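Local atomic coordinates of metal-independent carbonic anhydrase (Nostoc sp. PCC 7120 = FACHB-418, PDB entry 7C5W), a protein that catalyses the hydration of carbon dioxide to bicarbonate without a metal cofactor and assembles as a homotetramer, a dimer of dimers. Residues K153-L158 against L165-H170. Sequence-based numbering, arbitrary orientation.
Sequences KTWQFL and LRIITH
Phe157 and Ile167 form the apolar centre, lying side by side and pointing the same way. Ring atom CE1 of Phe157 meets CG1 of Ile167 at 3.5 Å. Leu165 crosses Phe157 at about a right angle, its CD2 against the phenylalanine CB. Trp155 and His170 share this face, and CD1 of Ile167 reaches NE1 of Trp155 at 3.8 Å. The indole turns its edge to the face of His170, with ring planes at 56° and NE1 over the imidazole centre. Lys153 CD covers one face of the indole near its rim, and Phe157 CZ the other. Lys153 NZ hydrogen-bonds Ser172 OG, and its side chain lies near that of the bicarbonate-binding Thr79.

The strands form an antiparallel hairpin with a classic beta bulge: Ile168 and Thr169 both face Gln156. Gln156 N donates to Thr169 O (2.8 Å), while Ile168 N donates to Gln156 O (3.1 Å). Beyond the bulge, Leu158 and Arg166 exchange two backbone hydrogen bonds.

Gln156 and Thr169 lie on the opposite face. Gln156 CG stands anti to the backbone N (chi1 -170°), and the chain runs extended beyond it to Thr169. NE2 makes a weak hydrogen bond to Thr169 OG1 (2.8 Å, 127° at the hydrogen) and another to Thr134 OG1 of the second subunit. Ile168 CD1 packs on the amide carbon CD.

Helix 26-50 covers the aromatic face through Ala32 and Trp36. Strand 132-143 flanks strand 148-159, and strand 75-77 borders strand 165-173.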
ATOM      1  N   LYS A 153       9.577  21.798  -4.632  1.00 56.79           N
ATOM      2  CA  LYS A 153       8.202  21.239  -4.549  1.00 56.58           C
ATOM      3  C   LYS A 153       8.199  19.734  -4.262  1.00 57.57           C
ATOM      4  O   LYS A 153       8.842  18.968  -5.024  1.00 57.79           O
ATOM      5  CB  LYS A 153       7.417  21.470  -5.840  1.00 60.58           C
ATOM      6  CG  LYS A 153       5.906  21.347  -5.662  1.00 55.06           C
ATOM      7  CD  LYS A 153       5.124  21.716  -6.877  1.00 57.68           C
ATOM      8  CE  LYS A 153       5.256  23.174  -7.261  1.00 58.03           C
ATOM      9  NZ  LYS A 153       4.469  24.051  -6.362  1.00 59.48           N
ATOM     10  N   THR A 154       7.414  19.338  -3.252  1.00 52.95           N
ATOM     11  CA  THR A 154       7.032  17.933  -2.962  1.00 59.75           C
ATOM     12  C   THR A 154       5.546  17.729  -3.274  1.00 52.25           C
ATOM     13  O   THR A 154       4.746  18.493  -2.737  1.00 52.97           O
ATOM     14  CB  THR A 154       7.319  17.576  -1.503  1.00 54.41           C
ATOM     15  OG1 THR A 154       8.718  17.772  -1.331  1.00 54.65           O
ATOM     16  CG2 THR A 154       6.924  16.160  -1.149  1.00 49.78           C
ATOM     17  N   TRP A 155       5.214  16.750  -4.124  1.00 50.62           N
ATOM     18  CA  TRP A 155       3.829  16.259  -4.382  1.00 51.14           C
ATOM     19  C   TRP A 155       3.684  14.821  -3.870  1.00 55.13           C
ATOM     20  O   TRP A 155       4.666  14.054  -3.959  1.00 53.38           O
ATOM     21  CB  TRP A 155       3.504  16.267  -5.872  1.00 54.63           C
ATOM     22  CG  TRP A 155       2.997  17.559  -6.421  1.00 56.43           C
ATOM     23  CD1 TRP A 155       1.949  18.301  -5.965  1.00 55.14           C
ATOM     24  CD2 TRP A 155       3.477  18.219  -7.602  1.00 58.47           C
ATOM     25  NE1 TRP A 155       1.762  19.390  -6.770  1.00 60.08           N
ATOM     26  CE2 TRP A 155       2.682  19.369  -7.779  1.00 59.00           C
ATOM     27  CE3 TRP A 155       4.496  17.948  -8.522  1.00 59.60           C
ATOM     28  CZ2 TRP A 155       2.889  20.257  -8.833  1.00 59.37           C
ATOM     29  CZ3 TRP A 155       4.693  18.823  -9.567  1.00 59.86           C
ATOM     30  CH2 TRP A 155       3.899  19.961  -9.717  1.00 61.11           C
ATOM     31  N   GLN A 156       2.493  14.447  -3.408  1.00 47.99           N
ATOM     32  CA  GLN A 156       2.121  13.017  -3.237  1.00 50.98           C
ATOM     33  C   GLN A 156       0.814  12.772  -3.990  1.00 52.31           C
ATOM     34  O   GLN A 156      -0.142  13.496  -3.740  1.00 52.47           O
ATOM     35  CB  GLN A 156       1.992  12.637  -1.764  1.00 49.96           C
ATOM     36  CG  GLN A 156       1.844  11.137  -1.540  1.00 51.35           C
ATOM     37  CD  GLN A 156       1.685  10.780  -0.081  1.00 53.45           C
ATOM     38  OE1 GLN A 156       1.576   9.615   0.289  1.00 60.29           O
ATOM     39  NE2 GLN A 156       1.658  11.782   0.772  1.00 44.24           N
ATOM     40  N   PHE A 157       0.814  11.812  -4.909  1.00 50.11           N
ATOM     41  CA  PHE A 157      -0.364  11.413  -5.708  1.00 51.06           C
ATOM     42  C   PHE A 157      -0.938  10.113  -5.149  1.00 53.43           C
ATOM     43  O   PHE A 157      -0.163   9.176  -4.880  1.00 55.05           O
ATOM     44  CB  PHE A 157       0.028  11.262  -7.175  1.00 52.84           C
ATOM     45  CG  PHE A 157       0.528  12.547  -7.786  1.00 56.83           C
ATOM     46  CD1 PHE A 157      -0.363  13.498  -8.264  1.00 56.17           C
ATOM     47  CD2 PHE A 157       1.888  12.818  -7.843  1.00 53.41           C
ATOM     48  CE1 PHE A 157       0.101  14.685  -8.811  1.00 55.73           C
ATOM     49  CE2 PHE A 157       2.347  14.001  -8.398  1.00 58.13           C
ATOM     50  CZ  PHE A 157       1.454  14.934  -8.874  1.00 57.81           C
ATOM     51  N   LEU A 158      -2.255  10.085  -4.956  1.00 50.55           N
ATOM     52  CA  LEU A 158      -3.032   8.851  -4.669  1.00 56.72           C
ATOM     53  C   LEU A 158      -3.880   8.495  -5.901  1.00 56.84           C
ATOM     54  O   LEU A 158      -4.529   9.394  -6.468  1.00 58.44           O
ATOM     55  CB  LEU A 158      -3.897   9.098  -3.433  1.00 58.50           C
ATOM     56  CG  LEU A 158      -4.836   7.963  -3.038  1.00 61.31           C
ATOM     57  CD1 LEU A 158      -4.053   6.740  -2.618  1.00 63.30           C
ATOM     58  CD2 LEU A 158      -5.753   8.394  -1.905  1.00 65.27           C
ATOM     59  N   LEU A 165      -4.950   9.983 -10.660  1.00 53.65           N
ATOM     60  CA  LEU A 165      -3.991  10.472  -9.634  1.00 56.31           C
ATOM     61  C   LEU A 165      -4.506  11.779  -9.020  1.00 56.77           C
ATOM     62  O   LEU A 165      -4.734  12.741  -9.774  1.00 56.97           O
ATOM     63  CB  LEU A 165      -2.628  10.671 -10.302  1.00 51.54           C
ATOM     64  CG  LEU A 165      -1.725   9.449 -10.298  1.00 54.86           C
ATOM     65  CD1 LEU A 165      -2.334   8.329 -11.135  1.00 61.64           C
ATOM     66  CD2 LEU A 165      -0.338   9.811 -10.798  1.00 58.89           C
ATOM     67  N   ARG A 166      -4.653  11.808  -7.698  1.00 58.74           N
ATOM     68  CA  ARG A 166      -5.110  12.989  -6.927  1.00 52.59           C
ATOM     69  C   ARG A 166      -4.007  13.414  -5.961  1.00 59.05           C
ATOM     70  O   ARG A 166      -3.437  12.527  -5.270  1.00 59.74           O
ATOM     71  CB  ARG A 166      -6.391  12.661  -6.159  1.00 57.44           C
ATOM     72  CG  ARG A 166      -7.350  11.770  -6.934  1.00 66.86           C
ATOM     73  CD  ARG A 166      -8.087  12.522  -8.020  1.00 64.44           C
ATOM     74  NE  ARG A 166      -9.104  13.375  -7.427  1.00 76.87           N
ATOM     75  CZ  ARG A 166     -10.325  12.975  -7.099  1.00 75.99           C
ATOM     76  NH1 ARG A 166     -10.689  11.722  -7.318  1.00 73.50           N
ATOM     77  NH2 ARG A 166     -11.171  13.823  -6.545  1.00 74.08           N
ATOM     78  N   ILE A 167      -3.734  14.720  -5.905  1.00 56.65           N
ATOM     79  CA  ILE A 167      -2.795  15.347  -4.933  1.00 51.99           C
ATOM     80  C   ILE A 167      -3.424  15.304  -3.536  1.00 53.78           C
ATOM     81  O   ILE A 167      -4.502  15.901  -3.332  1.00 50.38           O
ATOM     82  CB  ILE A 167      -2.450  16.783  -5.367  1.00 59.08           C
ATOM     83  CG1 ILE A 167      -1.718  16.800  -6.713  1.00 51.92           C
ATOM     84  CG2 ILE A 167      -1.673  17.502  -4.282  1.00 49.89           C
ATOM     85  CD1 ILE A 167      -1.796  18.131  -7.432  1.00 57.06           C
ATOM     86  N   ILE A 168      -2.755  14.616  -2.613  1.00 51.81           N
ATOM     87  CA  ILE A 168      -3.112  14.551  -1.168  1.00 51.67           C
ATOM     88  C   ILE A 168      -2.027  15.263  -0.357  1.00 49.26           C
ATOM     89  O   ILE A 168      -2.268  15.539   0.838  1.00 53.39           O
ATOM     90  CB  ILE A 168      -3.291  13.085  -0.733  1.00 53.92           C
ATOM     91  CG1 ILE A 168      -2.016  12.264  -0.963  1.00 52.62           C
ATOM     92  CG2 ILE A 168      -4.497  12.483  -1.439  1.00 50.81           C
ATOM     93  CD1 ILE A 168      -2.013  10.906  -0.284  1.00 53.36           C
ATOM     94  N   THR A 169      -0.880  15.551  -0.980  1.00 47.73           N
ATOM     95  CA  THR A 169       0.253  16.283  -0.355  1.00 49.75           C
ATOM     96  C   THR A 169       0.889  17.219  -1.390  1.00 51.04           C
ATOM     97  O   THR A 169       1.186  16.758  -2.496  1.00 50.46           O
ATOM     98  CB  THR A 169       1.309  15.337   0.230  1.00 49.71           C
ATOM     99  OG1 THR A 169       0.697  14.362   1.076  1.00 49.81           O
ATOM    100  CG2 THR A 169       2.351  16.086   1.032  1.00 47.36           C
ATOM    101  N   HIS A 170       1.114  18.474  -1.002  1.00 52.01           N
ATOM    102  CA  HIS A 170       1.667  19.561  -1.841  1.00 55.34           C
ATOM    103  C   HIS A 170       2.400  20.552  -0.934  1.00 56.60           C
ATOM    104  O   HIS A 170       1.743  21.398  -0.325  1.00 58.27           O
ATOM    105  CB  HIS A 170       0.535  20.229  -2.629  1.00 54.88           C
ATOM    106  CG  HIS A 170       1.001  21.136  -3.715  1.00 57.54           C
ATOM    107  ND1 HIS A 170       2.293  21.622  -3.766  1.00 57.10           N
ATOM    108  CD2 HIS A 170       0.352  21.663  -4.774  1.00 55.01           C
ATOM    109  CE1 HIS A 170       2.423  22.405  -4.814  1.00 54.03           C
ATOM    110  NE2 HIS A 170       1.247  22.456  -5.445  1.00 56.69           N
TER